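Long-range contacts in proline dipeptidase (Streptococcus pneumoniae, PDB 3PN9), which probably hydrolyses dipeptides that end in proline, as prolidases do, and is represented here by its creatinase/prolidase-type N-terminal domain: residues Phe36-His41 with Ala61-Arg66; Phe48-Gln53 with Ala91-Asp96; Lys98-Glu103 with Glu120-Asp125. All blocks are in the same frame, centred on the assembly; numbering follows the deposited sequence.

Contact 1 of 3, residues Phe36-His41 with Ala61-Arg66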
# COMPACT_ATOMS: atom_id res chain seq x y z
N PHE A 36 7.51 -18.23 17.73
CA PHE A 36 6.86 -19.24 18.58
C PHE A 36 6.77 -20.55 17.80
O PHE A 36 6.11 -20.60 16.74
CB PHE A 36 5.45 -18.81 19.03
CG PHE A 36 4.75 -19.89 19.85
CD1 PHE A 36 5.18 -20.14 21.16
CD2 PHE A 36 3.76 -20.71 19.28
CE1 PHE A 36 4.57 -21.17 21.99
CE2 PHE A 36 3.13 -21.72 20.02
CZ PHE A 36 3.54 -21.96 21.38
N TYR A 37 7.47 -21.59 18.27
CA TYR A 37 7.41 -22.90 17.65
C TYR A 37 6.61 -23.91 18.55
O TYR A 37 6.97 -24.08 19.72
CB TYR A 37 8.82 -23.51 17.41
CG TYR A 37 8.63 -24.81 16.67
CD1 TYR A 37 8.19 -24.84 15.37
CD2 TYR A 37 8.74 -26.03 17.37
CE1 TYR A 37 7.92 -26.10 14.72
CE2 TYR A 37 8.47 -27.26 16.78
CZ TYR A 37 8.06 -27.29 15.47
OH TYR A 37 7.76 -28.50 14.93
N SER A 38 5.65 -24.65 17.98
CA SER A 38 5.01 -25.76 18.71
C SER A 38 4.53 -26.79 17.72
O SER A 38 4.00 -26.42 16.65
CB SER A 38 3.78 -25.18 19.50
OG SER A 38 3.18 -26.24 20.17
N ASP A 39 4.68 -28.08 18.01
CA ASP A 39 4.07 -29.04 17.14
C ASP A 39 2.73 -29.42 17.82
O ASP A 39 2.76 -30.06 18.80
CB ASP A 39 4.94 -30.28 17.04
CG ASP A 39 4.32 -31.33 16.14
OD1 ASP A 39 3.13 -31.14 15.73
OD2 ASP A 39 5.02 -32.34 15.92
N PRO A 40 1.58 -28.99 17.31
CA PRO A 40 0.31 -29.27 18.09
C PRO A 40 -0.22 -30.71 17.82
O PRO A 40 -1.27 -31.09 18.41
CB PRO A 40 -0.66 -28.26 17.52
CG PRO A 40 -0.15 -28.06 15.99
CD PRO A 40 1.35 -28.45 15.98
N HIS A 41 0.47 -31.48 16.99
CA HIS A 41 0.00 -32.79 16.47
C HIS A 41 -1.41 -32.77 15.96
O HIS A 41 -1.71 -32.09 15.02
CB HIS A 41 0.10 -33.82 17.64
CG HIS A 41 1.52 -34.02 18.09
ND1 HIS A 41 2.46 -34.64 17.29
CD2 HIS A 41 2.16 -33.66 19.23
CE1 HIS A 41 3.62 -34.69 17.94
NE2 HIS A 41 3.47 -34.07 19.10
N ALA A 61 -4.67 -25.28 24.97
CA ALA A 61 -4.57 -24.61 26.28
C ALA A 61 -3.22 -24.79 26.88
O ALA A 61 -2.70 -23.87 27.50
CB ALA A 61 -5.71 -25.24 27.26
N LEU A 62 -2.61 -25.94 26.68
CA LEU A 62 -1.31 -26.20 27.31
C LEU A 62 -0.17 -25.30 26.76
O LEU A 62 0.90 -25.20 27.36
CB LEU A 62 -0.84 -27.63 26.97
CG LEU A 62 -1.44 -28.73 27.96
CD1 LEU A 62 -1.04 -30.19 27.52
CD2 LEU A 62 -1.20 -28.50 29.53
N GLU A 63 -0.39 -24.67 25.62
CA GLU A 63 0.69 -23.83 25.04
C GLU A 63 0.48 -22.33 25.36
O GLU A 63 1.33 -21.50 24.96
CB GLU A 63 0.67 -23.99 23.51
CG GLU A 63 1.17 -25.37 22.95
CD GLU A 63 2.50 -25.79 23.49
OE1 GLU A 63 3.54 -25.24 23.15
OE2 GLU A 63 2.53 -26.71 24.32
N VAL A 64 -0.65 -21.98 25.98
CA VAL A 64 -1.05 -20.57 26.14
C VAL A 64 0.04 -19.80 26.92
O VAL A 64 0.47 -18.70 26.55
CB VAL A 64 -2.41 -20.42 26.89
CG1 VAL A 64 -2.60 -18.93 27.39
CG2 VAL A 64 -3.59 -20.73 25.98
N GLU A 65 0.57 -20.41 27.99
CA GLU A 65 1.55 -19.66 28.83
C GLU A 65 2.85 -19.31 28.04
O GLU A 65 3.36 -18.18 28.10
CB GLU A 65 1.92 -20.50 30.05
CG GLU A 65 2.58 -19.68 31.09
CD GLU A 65 2.85 -20.47 32.39
OE1 GLU A 65 3.60 -21.49 32.35
OE2 GLU A 65 2.33 -20.03 33.45
N ARG A 66 3.40 -20.31 27.34
CA ARG A 66 4.65 -20.13 26.57
C ARG A 66 4.36 -19.19 25.37
O ARG A 66 5.17 -18.25 25.07
CB ARG A 66 5.28 -21.44 26.16
CG ARG A 66 6.63 -21.24 25.40
CD ARG A 66 7.34 -22.64 25.31
NE ARG A 66 6.60 -23.57 24.45
CZ ARG A 66 6.73 -23.63 23.11
NH1 ARG A 66 7.62 -22.84 22.48
NH2 ARG A 66 6.04 -24.52 22.39
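The loop that leaves helix 27-34 is tied to the first turn of helix 64-70 by Arg66, whose guanidinium holds the carbonyl oxygen of Tyr37 between its two terminal nitrogens. Both terminal N-H groups converge end-on on this one backbone oxygen. Arg66 NH2 lies 2.9 Å from Tyr37 O and NH1 lies 3.1 Å from the same atom, with N-H...O angles of 155° and 140°. The oxygen sits in the guanidinium plane, while both nitrogens approach it from the same face of its own carbonyl plane. Arg66 leaves the helix with CG turned anti to N (chi1 -177°) and then bends at chi3, which brings the guanidinium against Phe36. There, Phe36 CE1 stands over the centre of one guanidinium face, 3.5 Å from Arg66 CZ, while Arg66 CG meets the phenyl ring at its edge.

In the mixed sheet of this domain, strand 56-60 runs into helix 64-70, and Phe36 packs between them, against Leu57 on the strand and Ala67 and Thr70 on the helix. One turn back from the arginine, Glu63 completes the polar cluster. Its OE1 forms a salt bridge with Arg66 NH2 at 2.7 Å, met nearly head-on by the nitrogen, so the NH2 group is shared between a carboxylate and a carbonyl. Glu63 CB lies 4.1 Å from Phe36 CZ, and its carboxylate is inclined to the ring. Ser38 points its CB toward the helix and carries OG to 3.2 Å from Glu63 OE1, a weak hydrogen bond at most. Farther along the same loop, Asp39 OD1 accepts from His41 N in an Asx turn.

Contact 2 of 3, residues Phe48-Gln53 with Ala91-Asp96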
# COMPACT_ATOMS: atom_id res chain seq x y z
N PHE A 48 -3.80 -15.78 13.24
CA PHE A 48 -4.67 -15.03 12.37
C PHE A 48 -4.09 -13.60 12.26
O PHE A 48 -3.99 -12.91 13.29
CB PHE A 48 -6.06 -14.89 13.00
CG PHE A 48 -6.76 -16.24 13.07
CD1 PHE A 48 -7.44 -16.71 11.96
CD2 PHE A 48 -6.62 -17.07 14.23
CE1 PHE A 48 -8.06 -18.00 12.01
CE2 PHE A 48 -7.27 -18.33 14.28
CZ PHE A 48 -7.98 -18.79 13.14
N VAL A 49 -3.69 -13.20 11.05
CA VAL A 49 -3.17 -11.81 10.91
C VAL A 49 -4.34 -11.06 10.29
O VAL A 49 -4.72 -11.33 9.16
CB VAL A 49 -1.94 -11.74 9.96
CG1 VAL A 49 -1.37 -10.27 10.01
CG2 VAL A 49 -0.80 -12.74 10.47
N LEU A 50 -4.92 -10.19 11.07
CA LEU A 50 -6.08 -9.45 10.67
C LEU A 50 -5.62 -8.15 9.96
O LEU A 50 -4.56 -7.64 10.29
CB LEU A 50 -6.82 -9.02 11.98
CG LEU A 50 -7.47 -10.30 12.66
CD1 LEU A 50 -7.82 -10.07 14.18
CD2 LEU A 50 -8.79 -10.59 11.86
N ALA A 51 -6.48 -7.58 9.10
CA ALA A 51 -6.02 -6.46 8.25
C ALA A 51 -5.82 -5.23 9.11
O ALA A 51 -4.87 -4.46 8.85
CB ALA A 51 -7.04 -6.12 7.16
N ASP A 52 -6.69 -5.03 10.10
CA ASP A 52 -6.72 -3.72 10.75
C ASP A 52 -6.63 -3.76 12.23
O ASP A 52 -6.96 -2.73 12.88
CB ASP A 52 -8.05 -2.94 10.36
CG ASP A 52 -8.20 -2.74 8.85
OD1 ASP A 52 -7.18 -2.48 8.11
OD2 ASP A 52 -9.35 -2.83 8.36
N GLN A 53 -6.15 -4.85 12.81
CA GLN A 53 -5.91 -4.80 14.23
C GLN A 53 -4.83 -5.79 14.52
O GLN A 53 -4.42 -6.51 13.60
CB GLN A 53 -7.21 -5.15 15.02
CG GLN A 53 -7.83 -6.53 14.70
CD GLN A 53 -9.18 -6.64 15.45
OE1 GLN A 53 -10.14 -6.02 15.04
NE2 GLN A 53 -9.19 -7.31 16.57
N ALA A 91 -13.53 -15.71 19.32
CA ALA A 91 -12.37 -14.89 19.72
C ALA A 91 -11.99 -13.81 18.67
O ALA A 91 -11.42 -12.77 19.04
CB ALA A 91 -11.18 -15.79 20.04
N LEU A 92 -12.29 -14.05 17.38
CA LEU A 92 -11.98 -13.10 16.32
C LEU A 92 -12.99 -11.91 16.45
O LEU A 92 -14.09 -12.08 17.01
CB LEU A 92 -12.16 -13.72 14.92
CG LEU A 92 -11.00 -14.73 14.67
CD1 LEU A 92 -11.28 -15.61 13.40
CD2 LEU A 92 -9.60 -14.00 14.51
N PRO A 93 -12.61 -10.73 15.90
CA PRO A 93 -13.57 -9.61 15.84
C PRO A 93 -14.77 -10.09 15.02
O PRO A 93 -14.63 -10.95 14.11
CB PRO A 93 -12.81 -8.50 15.08
CG PRO A 93 -11.70 -9.32 14.33
CD PRO A 93 -11.32 -10.40 15.29
N GLN A 94 -15.94 -9.53 15.31
CA GLN A 94 -17.14 -9.99 14.57
C GLN A 94 -17.27 -9.22 13.28
O GLN A 94 -18.11 -8.33 13.20
CB GLN A 94 -18.41 -9.75 15.48
CG GLN A 94 -18.25 -10.51 16.87
CD GLN A 94 -18.07 -12.05 16.67
OE1 GLN A 94 -18.97 -12.73 16.22
NE2 GLN A 94 -16.89 -12.59 16.98
N LEU A 95 -16.43 -9.49 12.27
CA LEU A 95 -16.40 -8.63 11.06
C LEU A 95 -17.08 -9.44 9.96
O LEU A 95 -17.36 -10.61 10.13
CB LEU A 95 -14.91 -8.36 10.58
CG LEU A 95 -14.05 -7.68 11.64
CD1 LEU A 95 -12.59 -7.42 11.24
CD2 LEU A 95 -14.73 -6.40 12.21
N ASP A 96 -17.21 -8.85 8.81
CA ASP A 96 -17.68 -9.58 7.65
C ASP A 96 -16.39 -10.03 6.91
O ASP A 96 -15.70 -9.19 6.30
CB ASP A 96 -18.45 -8.59 6.78
CG ASP A 96 -19.04 -9.25 5.58
OD1 ASP A 96 -18.94 -10.51 5.53
OD2 ASP A 96 -19.56 -8.54 4.67
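Leu92 reaches from the end of helix 84-91 toward Phe48 on strand 46-50, and the route of its side chain illustrates how a helix terminus is seated on a sheet. From CB, the chain sets CG anti to the carbonyl carbon (chi1 -72°) and there divides into two methyls with different tasks. CD2 meets the root of the aromatic side chain, 3.9 Å from Phe48 CG and 4.0 Å from Phe48 CB, and also comes within 4.3 Å of Leu50 CD1. CD1 instead stands over one face of the Phe48 ring, displaced toward its rim. The two side chains cross at about a right angle, and both leucine methyls lie on the same side of the ring plane.

The next residue continues the apolar seam. Leu50 points its CD1 methyl at the CD corner of the Pro93 ring, 3.7 Å away. Gln53, past the end of the strand, slides by the proline in the opposite direction: its OE1 comes within 3.6 Å of Pro93 CB and its CD within 3.8 Å of Pro93 CG. These are van der Waals contacts, and no hydrogen bond joins the two segments. Gln94, the next residue, is the centre of an inverse gamma turn.

Phe119 touches both Phe48 and Leu92, while Val21, Val23 and Phe58 on the neighbouring strands extend the hydrophobic layer around Phe48. The arrangement is typical of an alpha/beta domain, in which alternate residues of a central strand face the connections packed on one side of the sheet.

Contact 3 of 3, residues Lys98-Glu103 with Glu120-Asp125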
# COMPACT_ATOMS: atom_id res chain seq x y z
N LYS A 98 -14.86 -11.26 3.97
CA LYS A 98 -15.16 -11.66 2.59
C LYS A 98 -14.04 -12.35 1.90
O LYS A 98 -14.27 -13.13 0.94
CB LYS A 98 -15.42 -10.40 1.79
CG LYS A 98 -16.67 -9.72 2.34
CD LYS A 98 -17.01 -8.53 1.39
CE LYS A 98 -16.75 -7.26 2.11
NZ LYS A 98 -18.00 -6.45 1.82
N ARG A 99 -12.79 -12.06 2.33
CA ARG A 99 -11.64 -12.63 1.60
C ARG A 99 -10.62 -13.05 2.61
O ARG A 99 -10.18 -12.22 3.47
CB ARG A 99 -11.07 -11.58 0.60
CG ARG A 99 -12.10 -11.26 -0.58
CD ARG A 99 -11.64 -10.24 -1.69
NE ARG A 99 -10.18 -10.27 -1.84
CZ ARG A 99 -9.48 -11.27 -2.38
NH1 ARG A 99 -10.10 -12.33 -2.91
NH2 ARG A 99 -8.14 -11.21 -2.42
N VAL A 100 -10.20 -14.28 2.50
CA VAL A 100 -9.31 -14.86 3.51
C VAL A 100 -8.15 -15.49 2.71
O VAL A 100 -8.40 -16.10 1.69
CB VAL A 100 -10.14 -15.99 4.25
CG1 VAL A 100 -9.26 -16.88 5.19
CG2 VAL A 100 -11.30 -15.26 5.11
N ALA A 101 -6.93 -15.47 3.23
CA ALA A 101 -5.84 -16.19 2.60
C ALA A 101 -5.42 -17.30 3.53
O ALA A 101 -5.27 -17.08 4.71
CB ALA A 101 -4.55 -15.19 2.37
N VAL A 102 -5.11 -18.45 2.94
CA VAL A 102 -4.61 -19.59 3.70
C VAL A 102 -3.49 -20.28 2.95
O VAL A 102 -3.28 -20.05 1.75
CB VAL A 102 -5.77 -20.66 3.86
CG1 VAL A 102 -6.93 -20.09 4.77
CG2 VAL A 102 -6.26 -21.16 2.45
N GLU A 103 -2.70 -21.10 3.64
CA GLU A 103 -1.56 -21.70 2.96
C GLU A 103 -1.96 -22.95 2.22
O GLU A 103 -2.08 -24.03 2.86
CB GLU A 103 -0.45 -22.10 3.93
CG GLU A 103 0.03 -20.83 4.79
CD GLU A 103 0.99 -21.23 5.90
OE1 GLU A 103 0.59 -21.58 7.05
OE2 GLU A 103 2.23 -21.27 5.64
N GLU A 120 -17.88 -18.20 6.98
CA GLU A 120 -18.93 -18.89 6.22
C GLU A 120 -19.17 -18.37 4.86
O GLU A 120 -19.65 -19.11 4.03
CB GLU A 120 -20.29 -18.80 6.97
CG GLU A 120 -20.13 -19.54 8.30
CD GLU A 120 -21.45 -19.53 9.14
OE1 GLU A 120 -21.50 -18.92 10.21
OE2 GLU A 120 -22.44 -20.11 8.69
N THR A 121 -18.89 -17.09 4.59
CA THR A 121 -19.08 -16.68 3.18
C THR A 121 -17.78 -16.11 2.55
O THR A 121 -17.90 -15.33 1.63
CB THR A 121 -20.18 -15.57 3.08
OG1 THR A 121 -19.95 -14.60 4.13
CG2 THR A 121 -21.62 -16.23 3.39
N ALA A 122 -16.59 -16.49 3.02
CA ALA A 122 -15.33 -15.94 2.44
C ALA A 122 -14.92 -16.66 1.15
O ALA A 122 -15.17 -17.85 1.01
CB ALA A 122 -14.20 -16.05 3.45
N GLU A 123 -14.24 -15.98 0.24
CA GLU A 123 -13.41 -16.68 -0.80
C GLU A 123 -12.06 -16.93 -0.18
O GLU A 123 -11.59 -16.08 0.69
CB GLU A 123 -13.03 -15.80 -2.00
CG GLU A 123 -13.95 -14.76 -2.52
CD GLU A 123 -13.23 -14.00 -3.74
OE1 GLU A 123 -12.95 -14.70 -4.79
OE2 GLU A 123 -12.88 -12.77 -3.63
N PHE A 124 -11.39 -18.00 -0.59
CA PHE A 124 -10.06 -18.36 -0.00
C PHE A 124 -8.95 -18.16 -1.04
O PHE A 124 -8.94 -18.86 -2.08
CB PHE A 124 -10.08 -19.78 0.53
CG PHE A 124 -10.90 -19.89 1.85
CD1 PHE A 124 -10.26 -20.07 3.03
CD2 PHE A 124 -12.28 -19.83 1.85
CE1 PHE A 124 -11.00 -20.24 4.27
CE2 PHE A 124 -13.02 -19.89 3.12
CZ PHE A 124 -12.34 -20.11 4.30
N ASP A 125 -8.01 -17.25 -0.79
CA ASP A 125 -6.87 -17.10 -1.74
C ASP A 125 -5.67 -17.88 -1.13
O ASP A 125 -5.65 -18.23 0.08
CB ASP A 125 -6.43 -15.63 -1.72
CG ASP A 125 -7.26 -14.70 -2.67
OD1 ASP A 125 -8.41 -15.03 -3.01
OD2 ASP A 125 -6.74 -13.55 -2.95
O HOH W 1 -16.55 -13.13 -0.21
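Arg99 turns its CG anti to the carbonyl carbon (chi1 -67°) and bends at chi3, bringing its guanidinium alongside Glu123 and over to Asp125, whose own CG takes the same kind of position (chi1 -84°). Arginine and aspartate meet end-on, one nitrogen to each oxygen: Arg99 NH2 is 2.8 Å from Asp125 OD2, and NH1 makes a longer bond of 3.2 Å to Asp125 OD1. The fit is not coplanar, for the two flat groups are inclined by 59° and Asp125 OD2 is met from above its carboxylate plane. NH1 is also bound by Glu123, with OE2 at 2.9 Å, close to the guanidinium plane. Glu123 runs beside the arginine in the same direction, so its OE2 also lies against Arg99 CD.

The backbones beneath are neighbouring parallel strands, 99-102 and 123-126, the two ends of a beta-alpha-beta crossover through helix 109-118. Bonds alternate along the pair from Glu123 N to Lys98 O, Val100 N to Glu123 O, Asp125 N to Val100 O and Val102 N to Asp125 O. On the face opposite the salt bridges, the Phe124 ring lies beside Val100, whose CB stands over the ring face toward its rim, while Val102 CG1 meets the ring edge 3.8 Å from Phe124 CD1. Val100 CG2 is pressed unusually close to Ala122 CB, at 3.4 Å.

Arg99 also donates from NE to Lys18 O and from NH2 to Glu17 O, and Leu62 of the third subunit packs on it. With two carboxylates and two carbonyls around one guanidinium, its rotation is fixed. Its single positive charge probably offsets only part of the two negative ones; Arg43 of the third subunit adds a long, weak ion pair to Asp125.

Overall arrangement
The three contacts sample one mixed sheet and its connections. Contacts 2 and 3 are the near pair, with centres 13 Å apart: residues 91-96 lead almost directly into 98-103, and the two contacts reach the same sheet at strands 46-50 and 99-102, which flank strand 21-24. Contact 1 lies where strand 56-60 leads into helix 64-70, its centre 21 Å from that of contact 2 and 25 Å from that of contact 3, on the opposite side of the chain's centre from the latter. Its segments alternate with those of contact 2 along the chain, yet nearest atoms stay about 11 Å apart. The three centres form a roughly right-angled triangle with its corner at contact 2.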